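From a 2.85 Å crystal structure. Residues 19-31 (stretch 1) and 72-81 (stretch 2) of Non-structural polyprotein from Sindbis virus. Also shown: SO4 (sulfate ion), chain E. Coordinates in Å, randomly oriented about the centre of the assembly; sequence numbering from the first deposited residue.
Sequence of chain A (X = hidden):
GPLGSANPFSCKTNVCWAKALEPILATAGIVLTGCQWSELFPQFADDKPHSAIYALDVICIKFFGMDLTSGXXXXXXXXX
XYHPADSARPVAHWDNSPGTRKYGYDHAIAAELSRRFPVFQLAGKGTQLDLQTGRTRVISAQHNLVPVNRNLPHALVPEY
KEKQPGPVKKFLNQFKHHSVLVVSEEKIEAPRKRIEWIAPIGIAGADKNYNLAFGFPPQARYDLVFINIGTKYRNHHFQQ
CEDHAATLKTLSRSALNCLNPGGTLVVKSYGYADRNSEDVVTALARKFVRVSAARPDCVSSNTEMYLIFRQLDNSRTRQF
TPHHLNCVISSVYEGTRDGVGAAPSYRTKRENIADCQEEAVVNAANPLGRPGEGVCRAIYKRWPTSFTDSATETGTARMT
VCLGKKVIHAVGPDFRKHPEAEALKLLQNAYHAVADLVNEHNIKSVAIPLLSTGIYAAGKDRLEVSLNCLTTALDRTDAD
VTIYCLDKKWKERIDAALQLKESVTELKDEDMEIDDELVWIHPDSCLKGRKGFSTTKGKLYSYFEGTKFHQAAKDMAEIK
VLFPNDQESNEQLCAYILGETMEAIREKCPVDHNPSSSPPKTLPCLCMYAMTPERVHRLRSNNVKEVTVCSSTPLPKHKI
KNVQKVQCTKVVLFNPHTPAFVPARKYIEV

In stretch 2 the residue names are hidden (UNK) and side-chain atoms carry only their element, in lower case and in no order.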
ATOM      1  N   LYS A  19       8.486   6.538 -27.927  1.00 54.41           N
ATOM      2  CA  LYS A  19       8.599   5.835 -29.203  1.00 58.00           C
ATOM      3  C   LYS A  19       8.139   4.396 -29.018  1.00 57.09           C
ATOM      4  O   LYS A  19       7.438   3.840 -29.866  1.00 59.61           O
ATOM      5  CB  LYS A  19      10.040   5.855 -29.730  1.00 55.49           C
ATOM      6  CG  LYS A  19      10.681   7.230 -29.726  1.00 67.70           C
ATOM      7  CD  LYS A  19      12.130   7.194 -30.187  1.00 73.01           C
ATOM      8  CE  LYS A  19      12.589   8.549 -30.715  1.00 69.63           C
ATOM      9  NZ  LYS A  19      14.069   8.680 -30.671  1.00 70.46           N
ATOM     10  N   ALA A  20       8.495   3.819 -27.878  1.00 49.05           N
ATOM     11  CA  ALA A  20       8.216   2.418 -27.615  1.00 47.73           C
ATOM     12  C   ALA A  20       6.719   2.215 -27.465  1.00 54.36           C
ATOM     13  O   ALA A  20       6.174   1.200 -27.897  1.00 56.98           O
ATOM     14  CB  ALA A  20       8.943   1.964 -26.371  1.00 44.49           C
ATOM     15  N   LEU A  21       6.059   3.171 -26.822  1.00 60.16           N
ATOM     16  CA  LEU A  21       4.611   3.131 -26.724  1.00 60.54           C
ATOM     17  C   LEU A  21       3.878   3.303 -28.057  1.00 60.47           C
ATOM     18  O   LEU A  21       2.794   2.742 -28.231  1.00 60.76           O
ATOM     19  CB  LEU A  21       4.126   4.192 -25.744  1.00 60.67           C
ATOM     20  CG  LEU A  21       4.462   3.888 -24.290  1.00 61.99           C
ATOM     21  CD1 LEU A  21       3.767   4.889 -23.381  1.00 61.55           C
ATOM     22  CD2 LEU A  21       4.086   2.444 -23.926  1.00 61.55           C
ATOM     23  N   GLU A  22       4.438   4.078 -28.982  1.00 56.87           N
ATOM     24  CA  GLU A  22       3.710   4.431 -30.209  1.00 56.37           C
ATOM     25  C   GLU A  22       2.896   3.305 -30.876  1.00 63.87           C
ATOM     26  O   GLU A  22       1.706   3.493 -31.165  1.00 64.00           O
ATOM     27  CB  GLU A  22       4.665   5.050 -31.224  1.00 55.20           C
ATOM     28  CG  GLU A  22       3.962   5.676 -32.408  1.00 58.72           C
ATOM     29  CD  GLU A  22       4.888   6.496 -33.281  1.00 69.40           C
ATOM     30  OE1 GLU A  22       5.957   5.982 -33.680  1.00 77.07           O
ATOM     31  OE2 GLU A  22       4.533   7.655 -33.581  1.00 71.72           O
ATOM     32  N   PRO A  23       3.520   2.146 -31.146  1.00 63.58           N
ATOM     33  CA  PRO A  23       2.748   1.068 -31.776  1.00 60.70           C
ATOM     34  C   PRO A  23       1.688   0.459 -30.849  1.00 62.30           C
ATOM     35  O   PRO A  23       0.669  -0.036 -31.325  1.00 63.01           O
ATOM     36  CB  PRO A  23       3.825   0.034 -32.143  1.00 53.64           C
ATOM     37  CG  PRO A  23       4.918   0.272 -31.199  1.00 54.76           C
ATOM     38  CD  PRO A  23       4.930   1.765 -30.958  1.00 61.82           C
ATOM     39  N   ILE A  24       1.918   0.496 -29.543  1.00 64.04           N
ATOM     40  CA  ILE A  24       0.929  -0.014 -28.608  1.00 61.42           C
ATOM     41  C   ILE A  24      -0.286   0.898 -28.616  1.00 59.03           C
ATOM     42  O   ILE A  24      -1.422   0.426 -28.634  1.00 62.11           O
ATOM     43  CB  ILE A  24       1.501  -0.127 -27.188  1.00 55.91           C
ATOM     44  CG1 ILE A  24       2.553  -1.236 -27.157  1.00 56.93           C
ATOM     45  CG2 ILE A  24       0.400  -0.436 -26.183  1.00 45.60           C
ATOM     46  CD1 ILE A  24       3.391  -1.256 -25.907  1.00 55.96           C
ATOM     47  N   LEU A  25      -0.050   2.206 -28.659  1.00 53.68           N
ATOM     48  CA  LEU A  25      -1.144   3.167 -28.751  1.00 57.42           C
ATOM     49  C   LEU A  25      -1.926   2.989 -30.060  1.00 58.58           C
ATOM     50  O   LEU A  25      -3.142   3.167 -30.106  1.00 54.50           O
ATOM     51  CB  LEU A  25      -0.604   4.594 -28.642  1.00 59.48           C
ATOM     52  CG  LEU A  25       0.151   4.937 -27.351  1.00 60.29           C
ATOM     53  CD1 LEU A  25       0.594   6.392 -27.344  1.00 59.24           C
ATOM     54  CD2 LEU A  25      -0.705   4.634 -26.128  1.00 56.59           C
ATOM     55  N   ALA A  26      -1.222   2.618 -31.120  1.00 61.06           N
ATOM     56  CA  ALA A  26      -1.840   2.432 -32.424  1.00 52.20           C
ATOM     57  C   ALA A  26      -2.954   1.382 -32.410  1.00 58.81           C
ATOM     58  O   ALA A  26      -3.963   1.541 -33.093  1.00 58.22           O
ATOM     59  CB  ALA A  26      -0.799   2.058 -33.419  1.00 45.34           C
ATOM     60  N   THR A  27      -2.779   0.307 -31.649  1.00 60.49           N
ATOM     61  CA  THR A  27      -3.790  -0.748 -31.612  1.00 63.10           C
ATOM     62  C   THR A  27      -5.110  -0.217 -31.072  1.00 67.80           C
ATOM     63  O   THR A  27      -6.168  -0.783 -31.333  1.00 72.31           O
ATOM     64  CB  THR A  27      -3.365  -1.933 -30.729  1.00 66.70           C
ATOM     65  OG1 THR A  27      -3.280  -1.505 -29.360  1.00 70.90           O
ATOM     66  CG2 THR A  27      -2.028  -2.494 -31.172  1.00 65.53           C
ATOM     67  N   ALA A  28      -5.035   0.865 -30.308  1.00 66.15           N
ATOM     68  CA  ALA A  28      -6.216   1.479 -29.721  1.00 61.05           C
ATOM     69  C   ALA A  28      -6.728   2.623 -30.579  1.00 58.68           C
ATOM     70  O   ALA A  28      -7.652   3.330 -30.187  1.00 61.36           O
ATOM     71  CB  ALA A  28      -5.902   1.985 -28.323  1.00 65.17           C
ATOM     72  N   GLY A  29      -6.105   2.833 -31.732  1.00 56.25           N
ATOM     73  CA  GLY A  29      -6.508   3.909 -32.621  1.00 55.73           C
ATOM     74  C   GLY A  29      -5.910   5.249 -32.239  1.00 56.28           C
ATOM     75  O   GLY A  29      -6.263   6.283 -32.811  1.00 55.68           O
ATOM     76  N   ILE A  30      -4.997   5.232 -31.273  1.00 57.84           N
ATOM     77  CA  ILE A  30      -4.401   6.461 -30.760  1.00 62.96           C
ATOM     78  C   ILE A  30      -3.103   6.782 -31.480  1.00 63.08           C
ATOM     79  O   ILE A  30      -2.193   5.948 -31.547  1.00 63.42           O
ATOM     80  CB  ILE A  30      -4.089   6.344 -29.258  1.00 63.38           C
ATOM     81  CG1 ILE A  30      -5.376   6.126 -28.462  1.00 62.37           C
ATOM     82  CG2 ILE A  30      -3.356   7.586 -28.771  1.00 56.99           C
ATOM     83  CD1 ILE A  30      -5.139   5.776 -27.015  1.00 62.38           C
ATOM     84  N   VAL A  31      -3.030   7.985 -32.038  1.00 60.68           N
ATOM     85  CA  VAL A  31      -1.785   8.480 -32.607  1.00 54.87           C
ATOM     86  C   VAL A  31      -1.501   9.889 -32.104  1.00 55.80           C
ATOM     87  O   VAL A  31      -2.163  10.839 -32.526  1.00 56.70           O
ATOM     88  CB  VAL A  31      -1.882   8.499 -34.127  1.00 46.26           C
ATOM     89  CG1 VAL A  31      -0.615   9.021 -34.724  1.00 45.23           C
ATOM     90  CG2 VAL A  31      -2.149   7.106 -34.626  1.00 47.52           C
ATOM     91  N   UNK A  72      -7.753  -2.606 -20.510  1.00 58.87           N
ATOM     92  CA  UNK A  72      -7.890  -2.035 -21.846  1.00 61.32           C
ATOM     93  C   UNK A  72      -6.668  -2.246 -22.733  1.00 62.37           C
ATOM     94  O   UNK A  72      -6.807  -2.488 -23.925  1.00 66.55           O
ATOM     95  c   UNK A  72      -8.211  -0.547 -21.749  1.00 60.16           C
ATOM     96  c   UNK A  72      -9.674  -0.238 -21.452  1.00 62.08           C
ATOM     97  c   UNK A  72      -9.868   1.231 -21.139  1.00 67.38           C
ATOM     98  c   UNK A  72     -10.525  -0.629 -22.635  1.00 61.52           C
ATOM     99  N   UNK A  73      -5.480  -2.102 -22.164  1.00 55.25           N
ATOM    100  CA  UNK A  73      -4.241  -2.340 -22.904  1.00 56.77           C
ATOM    101  C   UNK A  73      -3.609  -3.726 -22.686  1.00 58.48           C
ATOM    102  O   UNK A  73      -2.445  -3.928 -23.029  1.00 54.39           O
ATOM    103  c   UNK A  73      -3.516  -0.001 -23.508  1.00 53.40           C
ATOM    104  c   UNK A  73      -3.447   1.119 -25.630  1.00 52.09           C
ATOM    105  c   UNK A  73      -3.241  -1.213 -22.671  1.00 56.66           C
ATOM    106  c   UNK A  73      -3.189   0.010 -24.850  1.00 48.74           C
ATOM    107  c   UNK A  73      -4.119   1.115 -22.963  1.00 53.62           C
ATOM    108  c   UNK A  73      -4.378   2.230 -23.739  1.00 51.84           C
ATOM    109  c   UNK A  73      -4.045   2.231 -25.073  1.00 53.88           C
ATOM    110  N   UNK A  74      -4.347  -4.638 -22.053  1.00 57.58           N
ATOM    111  CA  UNK A  74      -3.800  -5.916 -21.582  1.00 58.71           C
ATOM    112  C   UNK A  74      -3.814  -7.068 -22.596  1.00 60.45           C
ATOM    113  O   UNK A  74      -3.495  -8.211 -22.263  1.00 62.44           O
ATOM    114  c   UNK A  74      -4.535  -6.358 -20.316  1.00 67.61           C
ATOM    115  o   UNK A  74      -3.760  -6.092 -19.161  1.00 81.23           O
ATOM    116  N   UNK A  75      -4.206  -6.777 -23.823  1.00 55.74           N
ATOM    117  CA  UNK A  75      -4.137  -7.752 -24.896  1.00 64.55           C
ATOM    118  C   UNK A  75      -2.667  -7.942 -25.259  1.00 71.39           C
ATOM    119  O   UNK A  75      -1.946  -6.961 -25.457  1.00 73.41           O
ATOM    120  c   UNK A  75      -4.985  -7.231 -26.053  1.00 75.83           C
ATOM    121  c   UNK A  75      -4.462  -6.683 -28.331  1.00 97.89           C
ATOM    122  c   UNK A  75      -4.800  -7.861 -27.408  1.00 86.48           C
ATOM    123  c   UNK A  75      -4.929  -6.799 -29.767  1.00100.78           C
ATOM    124  n   UNK A  75      -4.608  -5.542 -30.531  1.00 94.51           N
ATOM    125  N   UNK A  76      -2.203  -9.190 -25.341  1.00 67.35           N
ATOM    126  CA  UNK A  76      -0.766  -9.408 -25.470  1.00 57.43           C
ATOM    127  C   UNK A  76      -0.413  -9.383 -26.933  1.00 56.19           C
ATOM    128  O   UNK A  76      -0.516 -10.386 -27.622  1.00 66.69           O
ATOM    129  c   UNK A  76      -0.860 -11.086 -23.526  1.00 53.68           C
ATOM    130  c   UNK A  76      -0.380 -10.788 -24.927  1.00 52.57           C
ATOM    131  c   UNK A  76      -0.255 -10.158 -22.512  1.00 61.31           C
ATOM    132  n   UNK A  76       1.000 -10.412 -22.151  1.00 65.64           N
ATOM    133  o   UNK A  76      -0.898  -9.213 -22.060  1.00 63.43           O
ATOM    134  N   UNK A  77       0.133  -8.270 -27.377  1.00 63.12           N
ATOM    135  CA  UNK A  77       0.344  -8.065 -28.794  1.00 69.27           C
ATOM    136  C   UNK A  77       1.764  -7.648 -29.059  1.00 73.23           C
ATOM    137  O   UNK A  77       2.553  -8.387 -29.639  1.00 82.41           O
ATOM    138  c   UNK A  77      -0.575  -6.957 -29.305  1.00 67.01           C
ATOM    139  o   UNK A  77      -1.947  -7.292 -29.204  1.00 58.84           O
ATOM    140  N   UNK A  78       2.066  -6.438 -28.612  1.00 62.41           N
ATOM    141  CA  UNK A  78       3.351  -5.828 -28.830  1.00 58.90           C
ATOM    142  C   UNK A  78       4.113  -5.798 -27.525  1.00 62.03           C
ATOM    143  O   UNK A  78       3.628  -5.268 -26.531  1.00 62.09           O
ATOM    144  c   UNK A  78       4.512  -3.772 -29.642  1.00 55.01           C
ATOM    145  c   UNK A  78       2.245  -4.443 -30.571  1.00 57.33           C
ATOM    146  c   UNK A  78       1.764  -3.087 -31.008  1.00 65.29           C
ATOM    147  c   UNK A  78       3.164  -4.410 -29.345  1.00 56.15           C
ATOM    148  N   UNK A  79       5.315  -6.370 -27.520  1.00 60.52           N
ATOM    149  CA  UNK A  79       6.113  -6.335 -26.296  1.00 59.67           C
ATOM    150  C   UNK A  79       6.582  -4.928 -25.964  1.00 54.94           C
ATOM    151  O   UNK A  79       6.872  -4.129 -26.854  1.00 50.89           O
ATOM    152  c   UNK A  79       5.970  -7.143 -28.581  1.00 52.00           C
ATOM    153  c   UNK A  79       7.363  -7.284 -28.073  1.00 52.17           C
ATOM    154  c   UNK A  79       7.296  -7.255 -26.621  1.00 58.31           C
ATOM    155  N   UNK A  80       6.578  -4.611 -24.678  1.00 60.47           N
ATOM    156  CA  UNK A  80       7.185  -3.390 -24.195  1.00 56.79           C
ATOM    157  C   UNK A  80       8.326  -3.807 -23.298  1.00 61.28           C
ATOM    158  O   UNK A  80       8.109  -4.275 -22.182  1.00 60.19           O
ATOM    159  c   UNK A  80       6.694  -1.189 -22.954  1.00 61.11           C
ATOM    160  c   UNK A  80       6.178  -2.550 -23.423  1.00 57.54           C
ATOM    161  c   UNK A  80       5.592  -0.445 -22.201  1.00 56.09           C
ATOM    162  c   UNK A  80       7.217  -0.364 -24.134  1.00 59.10           C
ATOM    163  N   UNK A  81       9.544  -3.583 -23.779  1.00 59.07           N
ATOM    164  CA  UNK A  81      10.728  -4.197 -23.204  1.00 55.47           C
ATOM    165  C   UNK A  81      11.742  -3.161 -22.747  1.00 60.63           C
ATOM    166  O   UNK A  81      12.183  -2.295 -23.522  1.00 54.12           O
ATOM    167  o   UNK A  81      10.460  -6.110 -24.670  1.00 60.93           O
ATOM    168  c   UNK A  81      11.404  -5.131 -24.221  1.00 54.87           C
ATOM    169  c   UNK A  81      12.600  -5.825 -23.600  1.00 48.85           C
TER
HETATM  170  S   SO4 E1702      16.429   6.865 -28.611  1.00113.92           S
HETATM  171  O1  SO4 E1702      17.310   5.927 -27.912  1.00105.75           O
HETATM  172  O2  SO4 E1702      15.446   6.121 -29.396  1.00114.12           O
HETATM  173  O3  SO4 E1702      15.737   7.706 -27.631  1.00120.77           O
HETATM  174  O4  SO4 E1702      17.205   7.714 -29.511  1.00109.73           O

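Position 72 carries four side-chain carbons, forked at the second, and reaches nothing on stretch 1. An unbranched first carbon followed by a fork is leucine: Leu 72, whose apolar side chain suits its buried setting.

Position 73 has one carbon and then a ring of six carbons with no heteroatom. Its CA-to-CB bond points sideways, but the ring comes in among Ile 24, Leu 25, Ala 28 and Ile 30. It is Phe 73. Phe 73 CE1 lies 3.7 Å from Ala 28 CB and 3.7 Å from Ile 24 O, the latter at the ring edge, where the polarised C-H groups tolerate a carbonyl oxygen. Phe 73 CZ lies 4.2 Å from Leu 25 CD2, and Phe 73 CZ is likewise 4.2 Å from Ile 30 CD1. A flat, wholly apolar side chain suits this buried pocket.

At position 74 a single carbon bears one oxygen, with no contact to stretch 1. This is Ser 74, partly exposed, as suits a hydroxyl.

Position 75 shows four carbons in a row ending in nitrogen, and that nitrogen approaches Thr 27. The pattern is that of lysine. Lys 75 NZ comes 3.8 Å from Thr 27 CB; the long chain lets it reach Thr 27 at the margin of the contact.

Position 76 has three carbons, the third carrying one oxygen and one nitrogen: an amide two carbons beyond CB, hence Gln 76. It is partly exposed and out of reach of stretch 1, a setting compatible with its polarity.

Position 77 again has one carbon and one oxygen. Its CA-to-CB bond points toward the helix, yet the side chain falls short of contact. This is Ser 77, whose CB comes no nearer than 5.1 Å to Thr 27 CG2, a short residue beside the contact.

Position 78 has four carbons forked at the first, one arm two carbons long, and touches Pro 23, Ile 24 and Thr 27. This is isoleucine. Ile 78 CD1 reaches Pro 23 O at 3.3 Å and Thr 27 CG2 at 3.8 Å, while Ile 78 CB lies 3.9 Å from Ile 24 CG1. Beta branching suits the extended backbone and places carbon close to the helix.

At position 79 three carbons close a ring onto the backbone nitrogen, so this is Pro 79. Its phi of -68° fits the extended backbone, and its CA-to-CB bond points away, keeping the ring clear of the helix.

Position 80 has four carbons forked at the second; its CA-to-CB bond points toward the helix, and it touches Ala 20, Leu 21 and Ile 24. It is Leu 80. Leu 80 CD1 meets Ala 20 CB and Leu 80 CD2 meets Leu 21 CD2, both at 3.7 Å. The fork thus spans two neighbouring helix residues, and small Ala 20 allows close approach.

Position 81 bears one carbon carrying an oxygen and a carbon, and touches nothing on stretch 1. In Thr 81 the CA-to-CB bond points sideways; beta branching suits its extended backbone, and its hydroxyl is hydrogen-bonded elsewhere in the structure.

The contact works by apolar packing, burying 528 Å² without a hydrogen bond between the stretches. Ile 24 is its hub, touching Phe 73, Ile 78 and Leu 80. Thr 27 OG1 donates to Ile 24 O at 2.8 Å, while its methyl packs on Ile 78.

Stretch 2, residues 72-81: LFSKQSIPLT
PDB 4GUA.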